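Local coordinates for N-acylethanolamine-hydrolyzing acid amidase beta-subunit (Caenorhabditis elegans, PDB 6DY3), which hydrolyses bioactive fatty acid amides such as N-palmitoylethanolamine to ethanolamine and free fatty acid, working as a heterodimer with its alpha-subunit, at the interface of chains B and A. Coordinates in Å, arbitrary orientation; residue numbers count along the deposited sequence, not the author numbering. Chains: chain A, N-acylethanolamine-hydrolyzing acid amidase beta-subunit; chain B, N-acylethanolamine-hydrolyzing acid amidase alpha-subunit.

The interface of chains B and A. Residues chain B 18-22; chain A 34-37, 43-44.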
ATOM      1  N   GLU B  18      -0.459  11.334  14.292  1.00 53.09           N
ATOM      2  CA  GLU B  18       0.205  12.384  13.532  1.00 52.96           C
ATOM      3  C   GLU B  18       1.706  12.173  13.650  1.00 49.10           C
ATOM      4  O   GLU B  18       2.244  12.095  14.760  1.00 47.09           O
ATOM      5  CB  GLU B  18      -0.190  13.778  14.027  1.00 56.86           C
ATOM      6  CG  GLU B  18      -1.518  14.282  13.479  1.00 59.83           C
ATOM      7  CD  GLU B  18      -1.834  15.710  13.921  1.00 64.61           C
ATOM      8  OE1 GLU B  18      -0.935  16.390  14.461  1.00 67.42           O
ATOM      9  OE2 GLU B  18      -2.986  16.151  13.729  1.00 64.12           O
ATOM     10  N   ILE B  19       2.367  12.040  12.510  1.00 48.03           N
ATOM     11  CA  ILE B  19       3.817  11.922  12.451  1.00 50.81           C
ATOM     12  C   ILE B  19       4.351  13.297  12.075  1.00 53.03           C
ATOM     13  O   ILE B  19       4.133  13.780  10.959  1.00 53.62           O
ATOM     14  CB  ILE B  19       4.257  10.838  11.454  1.00 47.59           C
ATOM     15  CG1 ILE B  19       3.783   9.455  11.926  1.00 42.56           C
ATOM     16  CG2 ILE B  19       5.775  10.855  11.252  1.00 45.37           C
ATOM     17  CD1 ILE B  19       4.280   9.039  13.301  1.00 42.78           C
ATOM     18  N   ASN B  20       5.030  13.938  13.022  1.00 52.18           N
ATOM     19  CA  ASN B  20       5.547  15.284  12.817  1.00 54.21           C
ATOM     20  C   ASN B  20       6.880  15.194  12.088  1.00 54.87           C
ATOM     21  O   ASN B  20       7.863  14.687  12.636  1.00 51.96           O
ATOM     22  CB  ASN B  20       5.700  16.006  14.150  1.00 59.81           C
ATOM     23  CG  ASN B  20       5.819  17.505  13.987  1.00 64.84           C
ATOM     24  OD1 ASN B  20       6.205  17.999  12.927  1.00 62.36           O
ATOM     25  ND2 ASN B  20       5.486  18.238  15.035  1.00 71.82           N
ATOM     26  N   LEU B  21       6.910  15.675  10.845  1.00 61.45           N
ATOM     27  CA  LEU B  21       8.148  15.707  10.078  1.00 64.77           C
ATOM     28  C   LEU B  21       9.121  16.763  10.580  1.00 66.26           C
ATOM     29  O   LEU B  21      10.287  16.746  10.171  1.00 69.01           O
ATOM     30  CB  LEU B  21       7.843  15.961   8.601  1.00 64.02           C
ATOM     31  CG  LEU B  21       6.968  14.916   7.913  1.00 61.63           C
ATOM     32  CD1 LEU B  21       6.710  15.316   6.466  1.00 61.01           C
ATOM     33  CD2 LEU B  21       7.601  13.536   7.984  1.00 61.32           C
ATOM     34  N   ASP B  22       8.675  17.684  11.437  1.00 65.55           N
ATOM     35  CA  ASP B  22       9.575  18.661  12.034  1.00 68.53           C
ATOM     36  C   ASP B  22      10.393  18.077  13.177  1.00 69.74           C
ATOM     37  O   ASP B  22      11.449  18.626  13.507  1.00 72.48           O
ATOM     38  CB  ASP B  22       8.785  19.868  12.549  1.00 72.05           C
ATOM     39  CG  ASP B  22       8.065  20.618  11.441  1.00 70.47           C
ATOM     40  OD1 ASP B  22       8.589  20.668  10.307  1.00 69.15           O
ATOM     41  OD2 ASP B  22       6.980  21.172  11.714  1.00 69.79           O
TER
ATOM     42  N   VAL A  34      -2.208   7.418   9.513  1.00 37.53           N
ATOM     43  CA  VAL A  34      -1.170   8.384   9.843  1.00 38.39           C
ATOM     44  C   VAL A  34      -1.371   9.647   9.020  1.00 42.25           C
ATOM     45  O   VAL A  34      -1.642   9.583   7.816  1.00 41.85           O
ATOM     46  CB  VAL A  34       0.237   7.802   9.603  1.00 37.45           C
ATOM     47  CG1 VAL A  34       1.287   8.894   9.690  1.00 40.76           C
ATOM     48  CG2 VAL A  34       0.526   6.695  10.611  1.00 37.14           C
ATOM     49  N   ASP A  35      -1.246  10.798   9.678  1.00 46.67           N
ATOM     50  CA  ASP A  35      -1.146  12.091   9.013  1.00 46.55           C
ATOM     51  C   ASP A  35       0.285  12.595   9.165  1.00 44.46           C
ATOM     52  O   ASP A  35       0.762  12.785  10.289  1.00 44.40           O
ATOM     53  CB  ASP A  35      -2.131  13.098   9.606  1.00 50.08           C
ATOM     54  CG  ASP A  35      -3.513  13.025   8.964  1.00 52.96           C
ATOM     55  OD1 ASP A  35      -4.495  13.430   9.623  1.00 56.58           O
ATOM     56  OD2 ASP A  35      -3.623  12.561   7.809  1.00 50.96           O
ATOM     57  N   PHE A  36       0.970  12.790   8.039  1.00 43.26           N
ATOM     58  CA  PHE A  36       2.326  13.328   8.034  1.00 46.32           C
ATOM     59  C   PHE A  36       2.225  14.846   7.964  1.00 52.83           C
ATOM     60  O   PHE A  36       1.822  15.402   6.937  1.00 52.38           O
ATOM     61  CB  PHE A  36       3.135  12.769   6.865  1.00 45.31           C
ATOM     62  CG  PHE A  36       3.424  11.295   6.971  1.00 42.50           C
ATOM     63  CD1 PHE A  36       2.524  10.361   6.493  1.00 39.03           C
ATOM     64  CD2 PHE A  36       4.601  10.846   7.547  1.00 44.29           C
ATOM     65  CE1 PHE A  36       2.792   9.008   6.585  1.00 40.37           C
ATOM     66  CE2 PHE A  36       4.874   9.487   7.642  1.00 42.97           C
ATOM     67  CZ  PHE A  36       3.967   8.570   7.161  1.00 38.91           C
ATOM     68  N   VAL A  37       2.595  15.513   9.053  1.00 58.20           N
ATOM     69  CA  VAL A  37       2.390  16.950   9.193  1.00 60.71           C
ATOM     70  C   VAL A  37       3.734  17.663   9.200  1.00 60.80           C
ATOM     71  O   VAL A  37       4.740  17.143   9.695  1.00 59.28           O
ATOM     72  CB  VAL A  37       1.587  17.269  10.473  1.00 60.96           C
ATOM     73  CG1 VAL A  37       0.185  16.682  10.371  1.00 60.21           C
ATOM     74  CG2 VAL A  37       2.298  16.731  11.703  1.00 59.89           C
ATOM     75  N   GLN A  43       0.890  17.165   5.118  1.00 47.20           N
ATOM     76  CA  GLN A  43       1.522  17.015   3.813  1.00 49.02           C
ATOM     77  C   GLN A  43       0.908  15.857   3.041  1.00 47.68           C
ATOM     78  O   GLN A  43       0.582  15.991   1.857  1.00 48.45           O
ATOM     79  CB  GLN A  43       3.027  16.809   3.986  1.00 50.29           C
ATOM     80  CG  GLN A  43       3.701  17.898   4.797  1.00 54.81           C
ATOM     81  CD  GLN A  43       3.432  19.274   4.240  1.00 54.25           C
ATOM     82  OE1 GLN A  43       3.821  19.584   3.117  1.00 53.67           O
ATOM     83  NE2 GLN A  43       2.739  20.102   5.013  1.00 55.88           N
ATOM     84  N   TYR A  44       0.755  14.712   3.696  1.00 42.56           N
ATOM     85  CA  TYR A  44       0.148  13.543   3.087  1.00 39.99           C
ATOM     86  C   TYR A  44      -0.232  12.593   4.208  1.00 40.36           C
ATOM     87  O   TYR A  44       0.265  12.703   5.331  1.00 40.22           O
ATOM     88  CB  TYR A  44       1.087  12.861   2.078  1.00 38.70           C
ATOM     89  CG  TYR A  44       2.452  12.521   2.640  1.00 39.16           C
ATOM     90  CD1 TYR A  44       2.715  11.269   3.164  1.00 37.19           C
ATOM     91  CD2 TYR A  44       3.471  13.463   2.660  1.00 40.72           C
ATOM     92  CE1 TYR A  44       3.951  10.962   3.681  1.00 37.03           C
ATOM     93  CE2 TYR A  44       4.715  13.161   3.175  1.00 39.36           C
ATOM     94  CZ  TYR A  44       4.946  11.911   3.688  1.00 38.10           C
ATOM     95  OH  TYR A  44       6.181  11.598   4.208  1.00 38.29           O
TER
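B:Ile19 is zipped to chain A through both ends of its backbone: its N donates to the carbonyl O of A:Asp35 (2.8 Å), and its O accepts from A:Val37 N (3.0 Å). Two residues on, B:Leu21 N gives a hydrogen bond to A:Val37 O at 2.9 Å. That is parallel pairing, with A:Val37 bonded on both its N and O.

On one face of this ladder, B:Ile19 runs alongside A:Phe36. Its CG2 branch, anti to the backbone N, reaches the ring rim at A:Phe36 CD2 (3.9 Å), while CG1 meets the CG1 methyl of A:Val34. B:Leu21, just past the strand end, brings CD2 to the same rim carbon. A:Tyr44 CE1 and A:Val34 CG1 lie over opposite faces of the ring, both offset toward the rim. On the other face of the ladder, A:Val37 CG2 packs on B:Asn20 CA at 3.7 Å. B:Glu18 CG lies against A:Asp35 CB, but their carboxylates, probably mildly repulsive if both ionised, stay apart (B:Glu18 OE2 to A:Asp35 OD1, 5.2 Å).

B:Asn20 swings its side chain forward, CG anti to the backbone N (chi1 -162°), where OD1 takes the amide N of B:Asp22 at 2.9 Å from above the carbonyl plane. An alanine here would probably leave that amide without its acceptor and the turn freer to move.

Strand 15-20 of the alpha-subunit thus extends the beta-subunit sheet beside strand 31-38, whose other neighbour is strand 41-49; the contact's centre lies about 24 Å from the nucleophile A:Cys1.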